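Local atomic coordinates of dihydrofolate reductase (Moritella profunda, PDB entry 3IA4), a protein that catalyses the NADPH-dependent reduction of 7,8-dihydrofolate to 5,6,7,8-tetrahydrofolate, a step of folate metabolism, and is bound here to NADPH and methotrexate. Residues M1-I6 / A108-Y113; L37-V42 / E92-G97. All blocks are in the same frame, centred on the assembly; numbering follows the deposited sequence.

Interaction 1. Residues M1-I6 / A108-Y113. With MTX (methotrexate), chain F.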
ATOM      1  N   MET A   1       3.676 -14.904 -10.397  1.00 26.04           N
ATOM      2  CA  MET A   1       3.488 -13.955  -9.271  1.00 23.46           C
ATOM      3  C   MET A   1       2.557 -12.804  -9.646  1.00 19.88           C
ATOM      4  O   MET A   1       2.754 -12.123 -10.650  1.00 22.70           O
ATOM      5  CB  MET A   1       4.833 -13.378  -8.796  1.00 24.81           C
ATOM      6  CG  MET A   1       4.684 -12.299  -7.697  1.00 20.58           C
ATOM      7  SD  MET A   1       6.340 -11.672  -7.325  1.00 40.89           S
ATOM      8  CE  MET A   1       6.859 -12.900  -6.164  1.00 32.09           C
ATOM      9  N   ILE A   2       1.521 -12.615  -8.859  1.00 19.56           N
ATOM     10  CA  ILE A   2       0.596 -11.504  -9.071  1.00 16.21           C
ATOM     11  C   ILE A   2       1.258 -10.287  -8.471  1.00 16.61           C
ATOM     12  O   ILE A   2       1.807 -10.392  -7.356  1.00 17.10           O
ATOM     13  CB  ILE A   2      -0.707 -11.832  -8.325  1.00 17.88           C
ATOM     14  CG1 ILE A   2      -1.351 -13.031  -9.040  1.00 18.28           C
ATOM     15  CG2 ILE A   2      -1.634 -10.642  -8.238  1.00 16.69           C
ATOM     16  CD1 ILE A   2      -2.372 -13.726  -8.170  1.00 22.48           C
ATOM     17  N   VAL A   3       1.268  -9.174  -9.206  1.00 13.42           N
ATOM     18  CA  VAL A   3       1.755  -7.916  -8.648  1.00 13.83           C
ATOM     19  C   VAL A   3       0.605  -7.072  -8.206  1.00 14.00           C
ATOM     20  O   VAL A   3      -0.242  -6.698  -9.005  1.00 13.22           O
ATOM     21  CB  VAL A   3       2.600  -7.132  -9.684  1.00 16.16           C
ATOM     22  CG1 VAL A   3       2.976  -5.755  -9.130  1.00 15.44           C
ATOM     23  CG2 VAL A   3       3.820  -7.968 -10.018  1.00 21.08           C
ATOM     24  N   SER A   4       0.489  -6.888  -6.901  1.00 11.54           N
ATOM     25  CA  SER A   4      -0.657  -6.150  -6.339  1.00 11.37           C
ATOM     26  C   SER A   4      -0.206  -4.902  -5.623  1.00 13.08           C
ATOM     27  O   SER A   4       0.882  -4.905  -5.090  1.00 13.94           O
ATOM     28  CB  SER A   4      -1.404  -7.056  -5.338  1.00 12.08           C
ATOM     29  OG  SER A   4      -1.939  -8.184  -6.013  1.00 13.03           O
ATOM     30  N   MET A   5      -1.042  -3.839  -5.580  1.00 10.81           N
ATOM     31  CA  MET A   5      -0.714  -2.694  -4.766  1.00  9.14           C
ATOM     32  C   MET A   5      -1.892  -2.505  -3.821  1.00 10.72           C
ATOM     33  O   MET A   5      -3.047  -2.781  -4.200  1.00 11.68           O
ATOM     34  CB  MET A   5      -0.556  -1.410  -5.642  1.00  9.42           C
ATOM     35  CG  MET A   5       0.372  -1.706  -6.817  1.00  9.39           C
ATOM     36  SD  MET A   5       1.209  -0.240  -7.522  1.00 14.25           S
ATOM     37  CE  MET A   5      -0.143   0.895  -7.764  1.00 12.36           C
ATOM     38  N   ILE A   6      -1.611  -2.068  -2.625  1.00  9.99           N
ATOM     39  CA  ILE A   6      -2.663  -1.911  -1.583  1.00  9.38           C
ATOM     40  C   ILE A   6      -2.492  -0.510  -1.036  1.00  9.11           C
ATOM     41  O   ILE A   6      -1.377  -0.099  -0.715  1.00  8.87           O
ATOM     42  CB  ILE A   6      -2.595  -2.979  -0.455  1.00  8.86           C
ATOM     43  CG1 ILE A   6      -3.692  -2.653   0.570  1.00  9.85           C
ATOM     44  CG2 ILE A   6      -1.198  -2.986   0.204  1.00  8.61           C
ATOM     45  CD1 ILE A   6      -4.009  -3.849   1.586  1.00 11.18           C
ATOM     46  N   ALA A 108       2.355  -1.957 -14.093  1.00 13.00           N
ATOM     47  CA  ALA A 108       2.675  -3.374 -13.972  1.00 13.83           C
ATOM     48  C   ALA A 108       1.725  -4.145 -13.057  1.00 19.99           C
ATOM     49  O   ALA A 108       1.871  -5.385 -12.891  1.00 16.52           O
ATOM     50  CB  ALA A 108       4.089  -3.503 -13.462  1.00 17.41           C
ATOM     51  N   ALA A 109       0.790  -3.423 -12.417  1.00 12.39           N
ATOM     52  CA  ALA A 109      -0.003  -4.037 -11.367  1.00 12.50           C
ATOM     53  C   ALA A 109      -1.096  -4.892 -11.964  1.00 14.14           C
ATOM     54  O   ALA A 109      -1.803  -4.511 -12.923  1.00 15.33           O
ATOM     55  CB  ALA A 109      -0.607  -2.980 -10.441  1.00 13.80           C
ATOM     56  N   ASP A 110      -1.215  -6.069 -11.391  1.00 10.75           N
ATOM     57  CA  ASP A 110      -2.298  -6.948 -11.768  1.00 13.76           C
ATOM     58  C   ASP A 110      -3.577  -6.642 -10.948  1.00 11.30           C
ATOM     59  O   ASP A 110      -4.689  -6.891 -11.450  1.00 12.77           O
ATOM     60  CB  ASP A 110      -1.856  -8.393 -11.461  1.00 13.30           C
ATOM     61  CG  ASP A 110      -0.694  -8.853 -12.343  1.00 20.55           C
ATOM     62  OD1 ASP A 110       0.277  -9.403 -11.796  1.00 19.87           O
ATOM     63  OD2 ASP A 110      -0.745  -8.704 -13.600  1.00 20.36           O
ATOM     64  N   ARG A 111      -3.414  -6.246  -9.668  1.00 11.83           N
ATOM     65  CA  ARG A 111      -4.551  -5.996  -8.779  1.00 11.15           C
ATOM     66  C   ARG A 111      -4.269  -4.740  -7.954  1.00  9.98           C
ATOM     67  O   ARG A 111      -3.102  -4.465  -7.636  1.00 11.33           O
ATOM     68  CB  ARG A 111      -4.744  -7.164  -7.784  1.00 12.92           C
ATOM     69  CG  ARG A 111      -5.083  -8.499  -8.401  1.00 12.28           C
ATOM     70  CD  ARG A 111      -5.120  -9.500  -7.260  1.00 18.27           C
ATOM     71  NE  ARG A 111      -5.654 -10.760  -7.762  1.00 23.30           N
ATOM     72  CZ  ARG A 111      -5.748 -11.840  -6.995  1.00 26.30           C
ATOM     73  NH1 ARG A 111      -5.255 -11.803  -5.766  1.00 25.96           N
ATOM     74  NH2 ARG A 111      -6.265 -12.969  -7.488  1.00 28.28           N
ATOM     75  N   LEU A 112      -5.325  -4.020  -7.592  1.00  9.44           N
ATOM     76  CA  LEU A 112      -5.274  -2.952  -6.607  1.00  8.63           C
ATOM     77  C   LEU A 112      -6.202  -3.331  -5.482  1.00 10.20           C
ATOM     78  O   LEU A 112      -7.371  -3.640  -5.708  1.00 12.71           O
ATOM     79  CB  LEU A 112      -5.772  -1.630  -7.200  1.00  8.66           C
ATOM     80  CG  LEU A 112      -4.938  -1.142  -8.412  1.00  9.85           C
ATOM     81  CD1 LEU A 112      -5.577   0.167  -8.947  1.00 11.42           C
ATOM     82  CD2 LEU A 112      -3.427  -0.997  -8.143  1.00 11.52           C
ATOM     83  N   TYR A 113      -5.698  -3.289  -4.262  1.00 10.20           N
ATOM     84  CA  TYR A 113      -6.531  -3.491  -3.093  1.00 10.06           C
ATOM     85  C   TYR A 113      -6.771  -2.091  -2.547  1.00  8.90           C
ATOM     86  O   TYR A 113      -5.915  -1.516  -1.879  1.00  9.38           O
ATOM     87  CB  TYR A 113      -5.767  -4.288  -2.016  1.00 10.65           C
ATOM     88  CG  TYR A 113      -5.522  -5.767  -2.325  1.00 11.82           C
ATOM     89  CD1 TYR A 113      -5.908  -6.720  -1.391  1.00 16.32           C
ATOM     90  CD2 TYR A 113      -4.844  -6.190  -3.471  1.00 12.50           C
ATOM     91  CE1 TYR A 113      -5.646  -8.041  -1.584  1.00 17.27           C
ATOM     92  CE2 TYR A 113      -4.593  -7.578  -3.691  1.00 13.11           C
ATOM     93  CZ  TYR A 113      -4.985  -8.466  -2.699  1.00 15.00           C
ATOM     94  OH  TYR A 113      -4.788  -9.823  -2.900  1.00 17.68           O
TER
HETATM   95  N1  MTX F 164      -3.893   0.842   4.554  1.00 10.81           N
HETATM   96  C2  MTX F 164      -4.036   0.300   3.325  1.00  8.12           C
HETATM   97  NA2 MTX F 164      -5.274  -0.079   2.958  1.00  9.73           N
HETATM   98  N3  MTX F 164      -2.958   0.134   2.502  1.00  8.82           N
HETATM   99  C4  MTX F 164      -1.703   0.501   2.901  1.00  8.50           C
HETATM  100  NA4 MTX F 164      -0.709   0.355   2.058  1.00  8.39           N
HETATM  101  C4A MTX F 164      -1.543   1.015   4.149  1.00 11.14           C
HETATM  102  N5  MTX F 164      -0.278   1.343   4.581  1.00 12.63           N
HETATM  103  C6  MTX F 164      -0.127   1.874   5.837  1.00 16.12           C
HETATM  104  C7  MTX F 164      -1.195   2.059   6.713  1.00 16.40           C
HETATM  105  N8  MTX F 164      -2.478   1.695   6.279  1.00 16.22           N
HETATM  106  C8A MTX F 164      -2.625   1.185   4.994  1.00 12.62           C
HETATM  107  C9  MTX F 164       1.288   2.254   6.254  1.00 18.05           C
HETATM  108  N10 MTX F 164       1.415   2.540   7.683  1.00 17.16           N
HETATM  109  CM  MTX F 164       1.743   3.938   8.051  1.00 23.53           C
HETATM  110  C11 MTX F 164       1.018  -0.458  10.606  1.00 17.48           C
HETATM  111  C12 MTX F 164       1.263   0.856  10.984  1.00 20.13           C
HETATM  112  C13 MTX F 164       1.410   1.843  10.031  1.00 20.34           C
HETATM  113  C14 MTX F 164       1.276   1.522   8.680  1.00 19.97           C
HETATM  114  C15 MTX F 164       1.005   0.200   8.334  1.00 18.40           C
HETATM  115  C16 MTX F 164       0.951  -0.809   9.257  1.00 20.82           C
HETATM  116  C   MTX F 164       0.794  -1.539  11.574  1.00 24.75           C
HETATM  117  O   MTX F 164       1.326  -1.484  12.853  1.00 24.98           O
HETATM  118  N   MTX F 164       0.016  -2.536  11.161  1.00 21.90           N
HETATM  119  CA  MTX F 164      -0.202  -3.748  11.898  1.00 23.72           C
HETATM  120  CT  MTX F 164       0.059  -4.932  10.993  1.00 21.41           C
HETATM  121  O1  MTX F 164      -0.140  -4.813   9.747  1.00 19.03           O
HETATM  122  O2  MTX F 164       0.434  -6.019  11.499  1.00 21.97           O
HETATM  123  CB  MTX F 164      -1.648  -3.869  12.396  1.00 24.85           C
HETATM  124  CG  MTX F 164      -2.003  -2.742  13.364  1.00 27.56           C
HETATM  125  CD  MTX F 164      -1.256  -2.795  14.700  1.00 34.36           C
HETATM  126  OE1 MTX F 164      -1.480  -1.941  15.608  1.00 40.21           O
HETATM  127  OE2 MTX F 164      -0.404  -3.677  14.937  1.00 35.22           O

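Interaction 2. Residues L37-V42 / E92-G97. With MTX (methotrexate), chain F.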
ATOM      1  N   LEU A  37      -0.801 -10.150   5.431  1.00 15.85           N
ATOM      2  CA  LEU A  37      -0.127 -11.228   6.193  1.00 16.87           C
ATOM      3  C   LEU A  37       0.187 -12.400   5.295  1.00 15.35           C
ATOM      4  O   LEU A  37      -0.608 -12.793   4.443  1.00 14.63           O
ATOM      5  CB  LEU A  37      -0.975 -11.713   7.343  1.00 18.63           C
ATOM      6  CG  LEU A  37      -0.716 -11.041   8.677  1.00 23.75           C
ATOM      7  CD1 LEU A  37      -1.746 -11.624   9.661  1.00 28.51           C
ATOM      8  CD2 LEU A  37       0.730 -11.257   9.229  1.00 17.84           C
ATOM      9  N   GLY A  38       1.389 -12.923   5.473  1.00 17.05           N
ATOM     10  CA  GLY A  38       1.861 -14.075   4.711  1.00 14.01           C
ATOM     11  C   GLY A  38       2.413 -13.738   3.342  1.00 19.28           C
ATOM     12  O   GLY A  38       2.704 -14.637   2.571  1.00 19.26           O
ATOM     13  N   LYS A  39       2.540 -12.450   3.006  1.00 14.50           N
ATOM     14  CA  LYS A  39       2.986 -12.076   1.667  1.00 12.95           C
ATOM     15  C   LYS A  39       4.216 -11.133   1.804  1.00 17.60           C
ATOM     16  O   LYS A  39       4.349 -10.422   2.808  1.00 14.45           O
ATOM     17  CB  LYS A  39       1.868 -11.328   0.922  1.00 14.57           C
ATOM     18  CG  LYS A  39       0.537 -12.077   0.882  1.00 16.92           C
ATOM     19  CD  LYS A  39      -0.509 -11.262   0.163  1.00 16.93           C
ATOM     20  CE  LYS A  39      -1.893 -11.990   0.258  1.00 19.91           C
ATOM     21  NZ  LYS A  39      -2.963 -11.164  -0.353  1.00 20.06           N
ATOM     22  N   PRO A  40       5.085 -11.078   0.784  1.00 14.07           N
ATOM     23  CA  PRO A  40       6.145 -10.077   0.827  1.00 12.08           C
ATOM     24  C   PRO A  40       5.508  -8.724   0.629  1.00 13.41           C
ATOM     25  O   PRO A  40       4.537  -8.638  -0.157  1.00 15.52           O
ATOM     26  CB  PRO A  40       6.994 -10.378  -0.425  1.00 16.26           C
ATOM     27  CG  PRO A  40       6.569 -11.758  -0.856  1.00 21.41           C
ATOM     28  CD  PRO A  40       5.155 -11.905  -0.434  1.00 18.80           C
ATOM     29  N   ILE A  41       6.002  -7.725   1.328  1.00 11.25           N
ATOM     30  CA  ILE A  41       5.520  -6.344   1.166  1.00 11.99           C
ATOM     31  C   ILE A  41       6.696  -5.476   0.717  1.00 14.59           C
ATOM     32  O   ILE A  41       7.791  -5.563   1.272  1.00 12.88           O
ATOM     33  CB  ILE A  41       4.870  -5.820   2.479  1.00 11.42           C
ATOM     34  CG1 ILE A  41       5.828  -5.829   3.687  1.00 13.31           C
ATOM     35  CG2 ILE A  41       3.548  -6.569   2.728  1.00 11.80           C
ATOM     36  CD1 ILE A  41       5.156  -5.188   4.941  1.00 12.46           C
ATOM     37  N   VAL A  42       6.472  -4.668  -0.323  1.00 10.20           N
ATOM     38  CA  VAL A  42       7.497  -3.836  -0.888  1.00 12.40           C
ATOM     39  C   VAL A  42       7.086  -2.373  -0.659  1.00 11.80           C
ATOM     40  O   VAL A  42       5.934  -2.021  -0.899  1.00 11.74           O
ATOM     41  CB  VAL A  42       7.569  -4.078  -2.410  1.00 14.01           C
ATOM     42  CG1 VAL A  42       8.565  -3.156  -2.983  1.00 12.47           C
ATOM     43  CG2 VAL A  42       7.986  -5.553  -2.666  1.00 14.99           C
ATOM     44  N   GLU A  92       1.911 -13.898  -4.722  1.00 16.17           N
ATOM     45  CA  GLU A  92       1.499 -12.479  -4.847  1.00 15.34           C
ATOM     46  C   GLU A  92       2.439 -11.617  -4.032  1.00 16.06           C
ATOM     47  O   GLU A  92       2.706 -11.921  -2.877  1.00 17.66           O
ATOM     48  CB  GLU A  92       0.092 -12.365  -4.290  1.00 15.13           C
ATOM     49  CG  GLU A  92      -0.572 -11.031  -4.467  1.00 15.81           C
ATOM     50  CD  GLU A  92      -1.985 -11.050  -3.964  1.00 18.91           C
ATOM     51  OE1 GLU A  92      -2.306 -11.902  -3.094  1.00 21.00           O
ATOM     52  OE2 GLU A  92      -2.811 -10.231  -4.406  1.00 15.65           O
ATOM     53  N   LEU A  93       2.899 -10.529  -4.652  1.00 15.23           N
ATOM     54  CA  LEU A  93       3.764  -9.525  -4.047  1.00 14.79           C
ATOM     55  C   LEU A  93       2.833  -8.334  -3.727  1.00 15.33           C
ATOM     56  O   LEU A  93       1.972  -8.019  -4.560  1.00 16.88           O
ATOM     57  CB  LEU A  93       4.782  -9.171  -5.127  1.00 15.44           C
ATOM     58  CG  LEU A  93       5.768  -8.050  -5.143  1.00 24.41           C
ATOM     59  CD1 LEU A  93       4.996  -6.729  -5.046  1.00 22.45           C
ATOM     60  CD2 LEU A  93       6.643  -8.305  -3.979  1.00 25.86           C
ATOM     61  N   MET A  94       2.960  -7.687  -2.554  1.00 11.52           N
ATOM     62  CA  MET A  94       2.088  -6.521  -2.227  1.00 12.16           C
ATOM     63  C   MET A  94       2.915  -5.247  -2.147  1.00 13.54           C
ATOM     64  O   MET A  94       3.767  -5.137  -1.277  1.00 12.60           O
ATOM     65  CB  MET A  94       1.365  -6.696  -0.873  1.00 14.25           C
ATOM     66  CG  MET A  94       0.559  -7.965  -0.694  1.00 13.94           C
ATOM     67  SD  MET A  94      -0.969  -7.981  -1.686  1.00 18.78           S
ATOM     68  CE  MET A  94      -1.918  -6.773  -0.785  1.00 16.36           C
ATOM     69  N   ILE A  95       2.661  -4.283  -3.051  1.00 10.78           N
ATOM     70  CA  ILE A  95       3.286  -2.952  -2.967  1.00  9.81           C
ATOM     71  C   ILE A  95       2.459  -2.099  -2.015  1.00  9.85           C
ATOM     72  O   ILE A  95       1.236  -1.944  -2.240  1.00 11.77           O
ATOM     73  CB  ILE A  95       3.320  -2.322  -4.357  1.00 12.68           C
ATOM     74  CG1 ILE A  95       4.213  -3.154  -5.356  1.00 13.61           C
ATOM     75  CG2 ILE A  95       3.741  -0.853  -4.255  1.00 13.74           C
ATOM     76  CD1 ILE A  95       5.693  -2.981  -5.175  1.00 23.08           C
ATOM     77  N   ILE A  96       3.070  -1.600  -0.950  1.00  8.04           N
ATOM     78  CA  ILE A  96       2.272  -0.998   0.135  1.00 10.61           C
ATOM     79  C   ILE A  96       2.491   0.495   0.221  1.00 10.03           C
ATOM     80  O   ILE A  96       2.056   1.149   1.174  1.00 10.71           O
ATOM     81  CB  ILE A  96       2.515  -1.615   1.527  1.00  9.00           C
ATOM     82  CG1 ILE A  96       3.962  -1.382   2.050  1.00 10.74           C
ATOM     83  CG2 ILE A  96       2.230  -3.126   1.446  1.00  8.58           C
ATOM     84  CD1 ILE A  96       4.038  -1.451   3.541  1.00 10.44           C
ATOM     85  N   GLY A  97       3.228   1.031  -0.743  1.00 10.67           N
ATOM     86  CA  GLY A  97       3.389   2.488  -0.837  1.00 11.75           C
ATOM     87  C   GLY A  97       4.852   2.919  -0.844  1.00 13.03           C
ATOM     88  O   GLY A  97       5.735   2.082  -0.734  1.00 13.49           O
TER
HETATM   89  N1  MTX F 164      -3.893   0.842   4.554  1.00 10.81           N
HETATM   90  C2  MTX F 164      -4.036   0.300   3.325  1.00  8.12           C
HETATM   91  NA2 MTX F 164      -5.274  -0.079   2.958  1.00  9.73           N
HETATM   92  N3  MTX F 164      -2.958   0.134   2.502  1.00  8.82           N
HETATM   93  C4  MTX F 164      -1.703   0.501   2.901  1.00  8.50           C
HETATM   94  NA4 MTX F 164      -0.709   0.355   2.058  1.00  8.39           N
HETATM   95  C4A MTX F 164      -1.543   1.015   4.149  1.00 11.14           C
HETATM   96  N5  MTX F 164      -0.278   1.343   4.581  1.00 12.63           N
HETATM   97  C6  MTX F 164      -0.127   1.874   5.837  1.00 16.12           C
HETATM   98  C7  MTX F 164      -1.195   2.059   6.713  1.00 16.40           C
HETATM   99  N8  MTX F 164      -2.478   1.695   6.279  1.00 16.22           N
HETATM  100  C8A MTX F 164      -2.625   1.185   4.994  1.00 12.62           C
HETATM  101  C9  MTX F 164       1.288   2.254   6.254  1.00 18.05           C
HETATM  102  N10 MTX F 164       1.415   2.540   7.683  1.00 17.16           N
HETATM  103  CM  MTX F 164       1.743   3.938   8.051  1.00 23.53           C
HETATM  104  C11 MTX F 164       1.018  -0.458  10.606  1.00 17.48           C
HETATM  105  C12 MTX F 164       1.263   0.856  10.984  1.00 20.13           C
HETATM  106  C13 MTX F 164       1.410   1.843  10.031  1.00 20.34           C
HETATM  107  C14 MTX F 164       1.276   1.522   8.680  1.00 19.97           C
HETATM  108  C15 MTX F 164       1.005   0.200   8.334  1.00 18.40           C
HETATM  109  C16 MTX F 164       0.951  -0.809   9.257  1.00 20.82           C
HETATM  110  C   MTX F 164       0.794  -1.539  11.574  1.00 24.75           C
HETATM  111  O   MTX F 164       1.326  -1.484  12.853  1.00 24.98           O
HETATM  112  N   MTX F 164       0.016  -2.536  11.161  1.00 21.90           N
HETATM  113  CA  MTX F 164      -0.202  -3.748  11.898  1.00 23.72           C
HETATM  114  CT  MTX F 164       0.059  -4.932  10.993  1.00 21.41           C
HETATM  115  O1  MTX F 164      -0.140  -4.813   9.747  1.00 19.03           O
HETATM  116  O2  MTX F 164       0.434  -6.019  11.499  1.00 21.97           O
HETATM  117  CB  MTX F 164      -1.648  -3.869  12.396  1.00 24.85           C
HETATM  118  CG  MTX F 164      -2.003  -2.742  13.364  1.00 27.56           C
HETATM  119  CD  MTX F 164      -1.256  -2.795  14.700  1.00 34.36           C
HETATM  120  OE1 MTX F 164      -1.480  -1.941  15.608  1.00 40.21           O
HETATM  121  OE2 MTX F 164      -0.404  -3.677  14.937  1.00 35.22           O

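Interaction 1. Residues M1-I6 / A108-Y113
Val3 O takes two backbone donors where the chain enters the neighbouring strand: Asp110 N at 2.7 Å, lying in the carbonyl plane, and Arg111 N, at 3.3 Å from Val3 O and tilted out of that plane. The carboxylate of Asp110 returns to the same residue. Chi1 of -66° sets Asp110 CG beside its own backbone N, and from there OD1 meets Val3 N at 2.8 Å in a nearly straight bond (174° at the hydrogen) that uses the anti side of the oxygen, so both polar backbone atoms of Val3 are held before regular pairing begins. From there the strands run parallel, Met5 N bonding to Arg111 O and Tyr113 N to Met5 O.

On the face of Ser4, Ile6, Arg111 and Tyr113, Ile2 CD1 sits 3.9 Å above the centre of the Arg111 guanidinium, while Ile2 CG2 touches Arg111 CD. Ser4 OG lies at the edge of the Tyr113 ring, near its plane and 3.6 Å from Tyr113 CE2. Glu92 OE2, on strand 92-97, is hydrogen-bonded to Ser4 OG and Tyr113 OH and salt-bridged to Arg111 NH1. On the other face Met5 and Leu112 lie side by side, pointing the same way, with Met5 CE 3.8 Å from Leu112 CD2.

At the far end Ile6 CG1 packs on Tyr113 CB, and Ile6 O accepts methotrexate NA4 at 2.9 Å. Backbone pairing thus leads directly into the inhibitor pocket, and the carboxylate of Glu92, with an arginine and two hydroxyls around it, is likely to be stabilised as an anion.

Interaction 2. Residues L37-V42 / E92-G97
Lys39 and Glu92 form the salt bridge of this contact, Lys39 NZ standing 2.9 Å from Glu92 OE1 and approaching from above the carboxylate plane. The lysine chain is extended beyond CG and crosses Met94 on the way, its CD 3.6 Å from Met94 CG; NZ also bonds to Ala35 O. An alanine in place of Lys39 would probably leave Glu92 OE1 without its charged mate and open a gap beside Met94.

Backbone bonds join the strands in parallel: Met94 N to Pro40 O, Val42 N to Met94 O, and Ile96 N to Val42 O at 2.9 Å.

Apolar contacts lie on both faces. Val42 CG2 presses tightly on Leu93 CD2 at 3.3 Å, the two side chains crossing at about a right angle, and Val42 CB meets Ile95 CD1. On the face of Ile41 and Met94, Ile41 CG2 packs on Ile96 CG2 at 3.9 Å.

Methotrexate NA4 makes a weak bond to Ile96 O, and NADPH touches Ile96 and Gly97. Parallel central strands whose C-terminal end meets both inhibitor and cofactor are characteristic of the dihydrofolate reductase fold.

In the fold
The two contacts lie side by side in one eight-stranded mixed sheet, their centres about 9 Å apart. Strand 92-97 runs between strands 41-44 and 2-9, and strand 111-117 follows on the far side of 2-9, so four neighbouring parallel strands carry both. Along the chain, 37-42 and 92-97 both fall between the halves of interaction 1, and the N-terminal strand lies in the interior of the sheet, between 92-97 and 111-117. Glu92, at the start of strand 92-97, is reached from both contacts, and Ile6 packs on Ile96. Strands 2-9 and 92-97 also each offer a carbonyl to the same amino group of methotrexate, the one from Ile96 weakly.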